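Long-range contacts in invasion-associated protein (Mycobacterium tuberculosis, PDB 4LJ1), which probably binds peptidoglycan without cleaving it, through a non-catalytic NlpC/p60 domain, and may thereby stabilise the mycobacterial cell wall: residues P22-A26 and G36-G40; D86-G91 and M124-R130; F46-L51 and L108-V114. All coordinates share one frame. Residue numbers count along the deposited sequence, not the author numbering.

In the fold
A papain-like domain can keep its scaffold when its chemistry has gone, and the three contacts sample that scaffold. Contact 3 holds the helix start where NlpC/p60 enzymes carry their cysteine; here the position is Ala-48. Contact 1 joins two loops; its centre is about 11 Å from that of contact 3, and the two contacts touch: Phe-23 N lies 2.9 Å from Asp-112 O and Ser-24 N 3.0 Å from Phe-46 O, both probable hydrogen bonds. Contact 2 shares the four-stranded sheet with contact 3, but their centres are about 15 Å apart and their nearest atoms about 6 Å. Contacts 1 and 2 do not touch, their centres being about 23 Å apart.

Contact 1: P22-A26 and G36-G40; sequences PFSWA and GTGTG
Segment 22-26 is irregular and 36-40 is a loop ending in a short 3-10 turn at Thr-39 and Gly-40; they run in opposite senses, with CA-CA distances of 4.5 Å for Ser-24 and Gly-40 and 4.9 Å for Ala-26 and Gly-36. Ser-24 is extended, Trp-25 has phi/psi of -55/125°, and Ala-26 turns into the left-handed region (61/22°). Segment 36-40 curls back on itself: Gly-36 N donates to Gly-40 O (2.9 Å) and Gly-40 N to Thr-37 O (2.9 Å). A backbone hydrogen bond joins the segments, Thr-37 N to Trp-25 O at 3.0 Å. The glycines permit this closeness, because a CB on Gly-36 or Gly-40 would clash with Ser-24 OG. Trp-25, with chi1 t and chi2 -91°, brings CD1 to 3.4 Å from Thr-37 OG1. Water 1 links Trp-25 N (3.0 Å) with Thr-39 OG1 (2.9 Å). Segment 36-40 belongs to the loop connecting antiparallel strands 34-35 and 44-45, while 22-26 follows helix 5-16; Ser-24 OG is hydrogen-bonded to Thr-43 O just before strand 44-45.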
loop_
_atom_site.group_PDB
_atom_site.type_symbol
_atom_site.label_atom_id
_atom_site.label_comp_id
_atom_site.label_asym_id
_atom_site.label_seq_id
_atom_site.Cartn_x
_atom_site.Cartn_y
_atom_site.Cartn_z
ATOM N N PRO A 22 -1.066 -13.577 7.060
ATOM C CA PRO A 22 0.135 -13.999 6.318
ATOM C C PRO A 22 0.250 -13.462 4.909
ATOM O O PRO A 22 -0.738 -13.203 4.234
ATOM C CB PRO A 22 0.026 -15.537 6.285
ATOM C CG PRO A 22 -1.058 -15.901 7.180
ATOM C CD PRO A 22 -1.911 -14.720 7.456
ATOM N N PHE A 23 1.502 -13.363 4.463
ATOM C CA PHE A 23 1.776 -13.212 3.050
ATOM C C PHE A 23 1.201 -14.396 2.266
ATOM O O PHE A 23 1.341 -15.558 2.676
ATOM C CB PHE A 23 3.292 -13.133 2.807
ATOM C CG PHE A 23 3.649 -13.072 1.348
ATOM C CD1 PHE A 23 3.494 -11.898 0.632
ATOM C CD2 PHE A 23 4.014 -14.212 0.659
ATOM C CE1 PHE A 23 3.781 -11.849 -0.737
ATOM C CE2 PHE A 23 4.295 -14.162 -0.696
ATOM C CZ PHE A 23 4.163 -12.985 -1.390
ATOM N N SER A 24 0.626 -14.102 1.110
ATOM C CA SER A 24 0.230 -15.130 0.163
ATOM C C SER A 24 0.411 -14.543 -1.229
ATOM O O SER A 24 -0.146 -13.504 -1.559
ATOM C CB SER A 24 -1.236 -15.534 0.375
ATOM O OG SER A 24 -1.542 -16.608 -0.500
ATOM N N TRP A 25 1.184 -15.239 -2.061
ATOM C CA TRP A 25 1.441 -14.795 -3.429
ATOM C C TRP A 25 0.148 -14.565 -4.162
ATOM O O TRP A 25 -0.668 -15.464 -4.221
ATOM C CB TRP A 25 2.242 -15.871 -4.177
ATOM C CG TRP A 25 2.488 -15.520 -5.609
ATOM C CD1 TRP A 25 1.707 -15.833 -6.715
ATOM C CD2 TRP A 25 3.571 -14.688 -6.120
ATOM N NE1 TRP A 25 2.244 -15.288 -7.852
ATOM C CE2 TRP A 25 3.369 -14.587 -7.558
ATOM C CE3 TRP A 25 4.674 -14.071 -5.548
ATOM C CZ2 TRP A 25 4.237 -13.885 -8.372
ATOM C CZ3 TRP A 25 5.547 -13.361 -6.380
ATOM C CH2 TRP A 25 5.330 -13.273 -7.758
ATOM N N ALA A 26 -0.059 -13.369 -4.718
ATOM C CA ALA A 26 -1.274 -13.010 -5.457
ATOM C C ALA A 26 -2.530 -13.088 -4.593
ATOM O O ALA A 26 -3.630 -13.218 -5.118
ATOM C CB ALA A 26 -1.423 -13.820 -6.756
ATOM N N GLY A 36 -4.179 -17.433 -2.276
ATOM C CA GLY A 36 -3.339 -16.956 -3.342
ATOM C C GLY A 36 -3.202 -17.980 -4.452
ATOM O O GLY A 36 -4.021 -18.892 -4.591
ATOM N N THR A 37 -2.168 -17.798 -5.265
ATOM C CA THR A 37 -1.813 -18.730 -6.321
ATOM C C THR A 37 -0.331 -19.075 -6.206
ATOM O O THR A 37 0.368 -18.507 -5.374
ATOM C CB THR A 37 -2.105 -18.185 -7.730
ATOM O OG1 THR A 37 -1.235 -17.081 -7.995
ATOM C CG2 THR A 37 -3.605 -17.798 -7.905
ATOM N N GLY A 38 0.182 -19.994 -7.025
ATOM C CA GLY A 38 1.564 -20.419 -6.817
ATOM C C GLY A 38 1.740 -20.916 -5.402
ATOM O O GLY A 38 0.895 -21.652 -4.894
ATOM N N THR A 39 2.825 -20.509 -4.738
ATOM C CA THR A 39 3.066 -20.983 -3.384
ATOM C C THR A 39 1.996 -20.515 -2.383
ATOM O O THR A 39 1.943 -21.021 -1.274
ATOM C CB THR A 39 4.441 -20.554 -2.876
ATOM O OG1 THR A 39 4.482 -19.123 -2.764
ATOM C CG2 THR A 39 5.550 -21.052 -3.809
ATOM N N GLY A 40 1.187 -19.531 -2.770
ATOM C CA GLY A 40 0.069 -19.062 -1.936
ATOM C C GLY A 40 -1.237 -19.819 -2.132
ATOM O O GLY A 40 -2.235 -19.448 -1.537
HETATM O O HOH W 1 2.885 -17.439 -1.009
#

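Contact 2: D86-G91 and M124-R130; sequences DLIFYG and MTPYLVR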
loop_
_atom_site.group_PDB
_atom_site.type_symbol
_atom_site.label_atom_id
_atom_site.label_comp_id
_atom_site.label_asym_id
_atom_site.label_seq_id
_atom_site.Cartn_x
_atom_site.Cartn_y
_atom_site.Cartn_z
ATOM N N ASP A 86 -0.451 8.342 2.120
ATOM C CA ASP A 86 0.289 8.286 0.870
ATOM C C ASP A 86 0.865 6.866 0.710
ATOM O O ASP A 86 1.116 6.183 1.690
ATOM C CB ASP A 86 1.429 9.302 0.878
ATOM C CG ASP A 86 0.977 10.749 0.792
ATOM O OD1 ASP A 86 -0.216 11.012 0.474
ATOM O OD2 ASP A 86 1.836 11.642 0.988
ATOM N N LEU A 87 1.103 6.486 -0.530
ATOM C CA LEU A 87 1.705 5.184 -0.853
ATOM C C LEU A 87 3.202 5.333 -1.097
ATOM O O LEU A 87 3.643 6.250 -1.804
ATOM C CB LEU A 87 1.033 4.632 -2.107
ATOM C CG LEU A 87 -0.468 4.333 -2.017
ATOM C CD1 LEU A 87 -0.970 3.845 -3.368
ATOM C CD2 LEU A 87 -0.740 3.315 -0.919
ATOM N N ILE A 88 3.958 4.438 -0.483
ATOM C CA ILE A 88 5.401 4.302 -0.648
ATOM C C ILE A 88 5.656 3.152 -1.616
ATOM O O ILE A 88 4.987 2.119 -1.531
ATOM C CB ILE A 88 6.050 4.013 0.718
ATOM C CG1 ILE A 88 5.930 5.221 1.650
ATOM C CG2 ILE A 88 7.523 3.606 0.554
ATOM C CD1 ILE A 88 6.176 4.897 3.106
ATOM N N PHE A 89 6.623 3.316 -2.495
ATOM C CA PHE A 89 6.973 2.285 -3.465
ATOM C C PHE A 89 8.428 1.890 -3.363
ATOM O O PHE A 89 9.283 2.674 -2.909
ATOM C CB PHE A 89 6.660 2.756 -4.885
ATOM C CG PHE A 89 5.204 3.001 -5.128
ATOM C CD1 PHE A 89 4.619 4.187 -4.769
ATOM C CD2 PHE A 89 4.424 2.022 -5.702
ATOM C CE1 PHE A 89 3.263 4.405 -4.963
ATOM C CE2 PHE A 89 3.073 2.232 -5.911
ATOM C CZ PHE A 89 2.491 3.422 -5.532
ATOM N N TYR A 90 8.698 0.679 -3.836
ATOM C CA TYR A 90 10.038 0.167 -4.033
ATOM C C TYR A 90 10.225 -0.224 -5.485
ATOM O O TYR A 90 9.297 -0.673 -6.156
ATOM C CB TYR A 90 10.312 -1.031 -3.066
ATOM C CG TYR A 90 10.326 -0.542 -1.640
ATOM C CD1 TYR A 90 11.487 -0.044 -1.078
ATOM C CD2 TYR A 90 9.161 -0.416 -0.904
ATOM C CE1 TYR A 90 11.497 0.500 0.201
ATOM C CE2 TYR A 90 9.171 0.116 0.377
ATOM C CZ TYR A 90 10.340 0.605 0.909
ATOM O OH TYR A 90 10.358 1.189 2.153
ATOM N N GLY A 91 11.465 -0.103 -5.951
ATOM C CA GLY A 91 11.853 -0.470 -7.298
ATOM C C GLY A 91 11.803 0.668 -8.287
ATOM O O GLY A 91 11.182 1.699 -8.039
ATOM N N MET A 124 13.821 2.465 -2.172
ATOM C CA MET A 124 12.590 3.225 -2.234
ATOM C C MET A 124 12.551 4.074 -3.492
ATOM O O MET A 124 13.550 4.718 -3.872
ATOM C CB MET A 124 12.457 4.080 -0.972
ATOM C CG MET A 124 11.134 4.811 -0.849
ATOM S SD MET A 124 11.031 5.750 0.671
ATOM C CE MET A 124 10.128 7.176 0.075
ATOM N N THR A 125 11.406 4.093 -4.141
ATOM C CA THR A 125 11.172 4.895 -5.308
ATOM C C THR A 125 11.167 6.376 -4.876
ATOM O O THR A 125 10.739 6.678 -3.767
ATOM C CB THR A 125 9.832 4.427 -5.920
ATOM O OG1 THR A 125 9.751 2.982 -5.985
ATOM C CG2 THR A 125 9.608 5.003 -7.274
ATOM N N PRO A 126 11.670 7.314 -5.707
ATOM C CA PRO A 126 11.865 8.699 -5.237
ATOM C C PRO A 126 10.633 9.523 -4.872
ATOM O O PRO A 126 10.774 10.574 -4.260
ATOM C CB PRO A 126 12.605 9.378 -6.395
ATOM C CG PRO A 126 12.828 8.369 -7.430
ATOM C CD PRO A 126 12.400 7.032 -6.954
ATOM N N TYR A 127 9.471 9.114 -5.352
ATOM C CA TYR A 127 8.216 9.781 -5.038
ATOM C C TYR A 127 7.283 8.816 -4.338
ATOM O O TYR A 127 7.276 7.609 -4.633
ATOM C CB TYR A 127 7.541 10.235 -6.317
ATOM C CG TYR A 127 8.213 11.342 -7.056
ATOM C CD1 TYR A 127 8.111 12.654 -6.601
ATOM C CD2 TYR A 127 8.909 11.111 -8.221
ATOM C CE1 TYR A 127 8.673 13.711 -7.299
ATOM C CE2 TYR A 127 9.483 12.163 -8.924
ATOM C CZ TYR A 127 9.378 13.454 -8.431
ATOM O OH TYR A 127 9.959 14.483 -9.105
ATOM N N LEU A 128 6.463 9.340 -3.416
ATOM C CA LEU A 128 5.263 8.685 -2.922
ATOM C C LEU A 128 4.116 9.030 -3.867
ATOM O O LEU A 128 4.232 9.943 -4.709
ATOM C CB LEU A 128 4.948 9.118 -1.490
ATOM C CG LEU A 128 5.894 8.681 -0.357
ATOM C CD1 LEU A 128 7.158 9.546 -0.340
ATOM C CD2 LEU A 128 5.189 8.707 0.999
ATOM N N VAL A 129 2.986 8.349 -3.686
ATOM C CA VAL A 129 1.774 8.692 -4.426
ATOM C C VAL A 129 0.693 9.108 -3.454
ATOM O O VAL A 129 0.432 8.431 -2.465
ATOM C CB VAL A 129 1.266 7.523 -5.282
ATOM C CG1 VAL A 129 -0.202 7.701 -5.697
ATOM C CG2 VAL A 129 2.184 7.343 -6.478
ATOM N N ARG A 130 0.030 10.219 -3.758
ATOM C CA ARG A 130 -1.145 10.645 -3.035
ATOM C C ARG A 130 -2.388 10.243 -3.806
ATOM O O ARG A 130 -2.617 10.684 -4.920
ATOM C CB ARG A 130 -1.155 12.150 -2.819
ATOM C CG ARG A 130 -2.328 12.580 -1.935
ATOM C CD ARG A 130 -2.048 13.818 -1.141
ATOM N NE ARG A 130 -0.836 13.675 -0.374
ATOM C CZ ARG A 130 0.005 14.660 -0.112
ATOM N NH1 ARG A 130 -0.250 15.915 -0.486
ATOM N NH2 ARG A 130 1.092 14.379 0.579
HETATM O O HOH W 2 8.021 5.864 -2.608
#
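Strand 87-90, at one margin of the four-stranded sheet of this NlpC/p60 domain, pairs antiparallel with strand 128-130 at Leu-87 and Val-129, and a second bridge joins Tyr-90 to Met-124, illustrating how a partly irregular segment can follow the outermost strand of a sheet. Asp-86 opens the contact with a two-pronged salt bridge: Arg-130 NE reaches Asp-86 OD1 and Arg-130 NH2 reaches Asp-86 OD2, each at 2.9 Å. Leu-87 forms a hydrogen-bonded pair with Val-129, Leu-87 N to Val-129 O at 2.8 Å and Val-129 N to Leu-87 O at 2.9 Å. Ile-88 packs its CG1 3.6 Å from Leu-128 CD2. At Phe-89 segment 124-130 bows out, and water 2 fills the gap, accepting from Phe-89 N at 2.9 Å; the ring, lying edge-to-face with Tyr-71, brings CE1 to 3.5 Å from Val-129 CG2. The Tyr-90 bridge follows a two-residue register shift, the bond here being Thr-125 N to Phe-89 O (2.8 Å). Where the strand ends, Thr-125 OG1 donates to Gly-91 O at 2.8 Å.

Contact 3: F46-L51 and L108-V114; sequences FDASGL and LEVGDVV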
loop_
_atom_site.group_PDB
_atom_site.type_symbol
_atom_site.label_atom_id
_atom_site.label_comp_id
_atom_site.label_asym_id
_atom_site.label_seq_id
_atom_site.Cartn_x
_atom_site.Cartn_y
_atom_site.Cartn_z
ATOM N N PHE A 46 -2.476 -11.977 2.016
ATOM C CA PHE A 46 -2.294 -10.808 1.127
ATOM C C PHE A 46 -0.904 -10.803 0.516
ATOM O O PHE A 46 0.050 -11.195 1.169
ATOM C CB PHE A 46 -2.376 -9.497 1.929
ATOM C CG PHE A 46 -3.777 -9.076 2.339
ATOM C CD1 PHE A 46 -4.662 -8.550 1.401
ATOM C CD2 PHE A 46 -4.160 -9.127 3.659
ATOM C CE1 PHE A 46 -5.910 -8.116 1.780
ATOM C CE2 PHE A 46 -5.416 -8.687 4.025
ATOM C CZ PHE A 46 -6.278 -8.170 3.085
ATOM N N ASP A 47 -0.829 -10.267 -0.702
ATOM C CA ASP A 47 0.417 -9.668 -1.148
ATOM C C ASP A 47 0.317 -8.146 -0.970
ATOM O O ASP A 47 -0.700 -7.619 -0.513
ATOM C CB ASP A 47 0.824 -10.099 -2.551
ATOM C CG ASP A 47 -0.084 -9.616 -3.648
ATOM O OD1 ASP A 47 -1.066 -8.890 -3.396
ATOM O OD2 ASP A 47 0.164 -10.020 -4.805
ATOM N N ALA A 48 1.395 -7.422 -1.267
ATOM C CA ALA A 48 1.434 -5.978 -0.976
ATOM C C ALA A 48 0.300 -5.250 -1.695
ATOM O O ALA A 48 -0.415 -4.430 -1.122
ATOM C CB ALA A 48 2.778 -5.386 -1.377
ATOM N N SER A 49 0.113 -5.564 -2.974
ATOM C CA SER A 49 -0.930 -4.959 -3.799
ATOM C C SER A 49 -2.326 -5.236 -3.260
ATOM O O SER A 49 -3.207 -4.371 -3.234
ATOM C CB SER A 49 -0.797 -5.462 -5.244
ATOM O OG SER A 49 0.299 -4.756 -5.812
ATOM N N GLY A 50 -2.546 -6.476 -2.858
ATOM C CA GLY A 50 -3.831 -6.882 -2.343
ATOM C C GLY A 50 -4.183 -6.108 -1.084
ATOM O O GLY A 50 -5.332 -5.699 -0.897
ATOM N N LEU A 51 -3.206 -5.918 -0.196
ATOM C CA LEU A 51 -3.457 -5.188 1.043
ATOM C C LEU A 51 -3.840 -3.741 0.732
ATOM O O LEU A 51 -4.777 -3.197 1.337
ATOM C CB LEU A 51 -2.224 -5.227 1.939
ATOM C CG LEU A 51 -2.333 -4.408 3.226
ATOM C CD1 LEU A 51 -3.403 -4.979 4.181
ATOM C CD2 LEU A 51 -0.976 -4.356 3.930
ATOM N N LEU A 108 2.774 0.536 6.759
ATOM C CA LEU A 108 2.112 -0.759 6.800
ATOM C C LEU A 108 2.522 -1.504 5.522
ATOM O O LEU A 108 2.283 -1.019 4.422
ATOM C CB LEU A 108 0.591 -0.575 6.850
ATOM C CG LEU A 108 -0.209 -1.860 7.008
ATOM C CD1 LEU A 108 -0.017 -2.477 8.378
ATOM C CD2 LEU A 108 -1.690 -1.615 6.714
ATOM N N GLU A 109 3.147 -2.661 5.708
ATOM C CA GLU A 109 3.668 -3.454 4.625
ATOM C C GLU A 109 3.276 -4.910 4.781
ATOM O O GLU A 109 2.743 -5.320 5.807
ATOM C CB GLU A 109 5.198 -3.349 4.571
ATOM C CG GLU A 109 5.867 -3.947 5.788
ATOM C CD GLU A 109 7.345 -4.112 5.615
ATOM O OE1 GLU A 109 7.845 -3.980 4.477
ATOM O OE2 GLU A 109 7.989 -4.476 6.594
ATOM N N VAL A 110 3.570 -5.706 3.767
ATOM C CA VAL A 110 3.473 -7.154 3.890
ATOM C C VAL A 110 4.880 -7.713 3.866
ATOM O O VAL A 110 5.568 -7.633 2.857
ATOM C CB VAL A 110 2.601 -7.800 2.797
ATOM C CG1 VAL A 110 2.411 -9.276 3.117
ATOM C CG2 VAL A 110 1.259 -7.103 2.693
ATOM N N GLY A 111 5.319 -8.212 5.016
ATOM C CA GLY A 111 6.539 -9.011 5.133
ATOM C C GLY A 111 6.150 -10.470 5.112
ATOM O O GLY A 111 5.438 -10.894 4.224
ATOM N N ASP A 112 6.568 -11.247 6.107
ATOM C CA ASP A 112 6.002 -12.586 6.253
ATOM C C ASP A 112 4.514 -12.530 6.645
ATOM O O ASP A 112 3.754 -13.455 6.358
ATOM C CB ASP A 112 6.749 -13.404 7.303
ATOM C CG ASP A 112 8.166 -13.728 6.895
ATOM O OD1 ASP A 112 8.481 -13.668 5.691
ATOM O OD2 ASP A 112 8.964 -14.047 7.788
ATOM N N VAL A 113 4.136 -11.440 7.315
ATOM C CA VAL A 113 2.763 -11.083 7.658
ATOM C C VAL A 113 2.567 -9.591 7.395
ATOM O O VAL A 113 3.537 -8.827 7.256
ATOM C CB VAL A 113 2.429 -11.426 9.153
ATOM C CG1 VAL A 113 2.574 -12.916 9.406
ATOM C CG2 VAL A 113 3.262 -10.608 10.137
ATOM N N VAL A 114 1.316 -9.156 7.357
ATOM C CA VAL A 114 0.992 -7.748 7.349
ATOM C C VAL A 114 1.474 -7.135 8.668
ATOM O O VAL A 114 1.199 -7.665 9.761
ATOM C CB VAL A 114 -0.545 -7.546 7.248
ATOM C CG1 VAL A 114 -0.893 -6.067 7.363
ATOM C CG2 VAL A 114 -1.096 -8.123 5.930
#
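Leu-51 is the bump on the helix side. Its CB points at the strand, and with chi1 t and chi2 p it drives CD2 into a hollow walled by three aliphatic side chains: CD2 lies 3.8 Å from Val-110 CG2, 3.8 Å from Val-114 CG1 and 4.0 Å from Leu-108 CD2. The hollow exists because Val-110 and Val-114, on either side of the Gly-111 to Val-113 turn, both direct their CA-to-CB bonds toward segment 46-51. Gly-111 N, bonded to Val-113 O at 2.9 Å, helps close that turn.

The complementary bump is Val-110. It fits against the bend where the chain enters the helix, with CG1 3.6 Å from Phe-46 O and CG2 3.8 Å from both Asp-47 O and Ala-48 CA. This is the papain-like arrangement of the NlpC/p60 family, in which the helix carrying the nucleophile starts against the sheet. The family's Asp-Cys-Ser-Gly reads Asp-Ala-Ser-Gly here, so Ala-48 holds the cysteine position, consistent with a non-catalytic domain; it touches Ser-97 on the adjoining strand 97-103. The helix start itself is intact: Asp-47 is the N-cap, its OD1 accepting from Gly-50 N at 2.9 Å while also forming a salt bridge with Arg-65.

Phe-46 extends the apolar surface past Val-110. Its ring meets Val-114 obliquely, CD2 standing 3.9 Å from Val-114 CG2. No hydrogen bond crosses between the segments. Glu-109 points its CB the other way, and its carboxylate pairs with Arg-120.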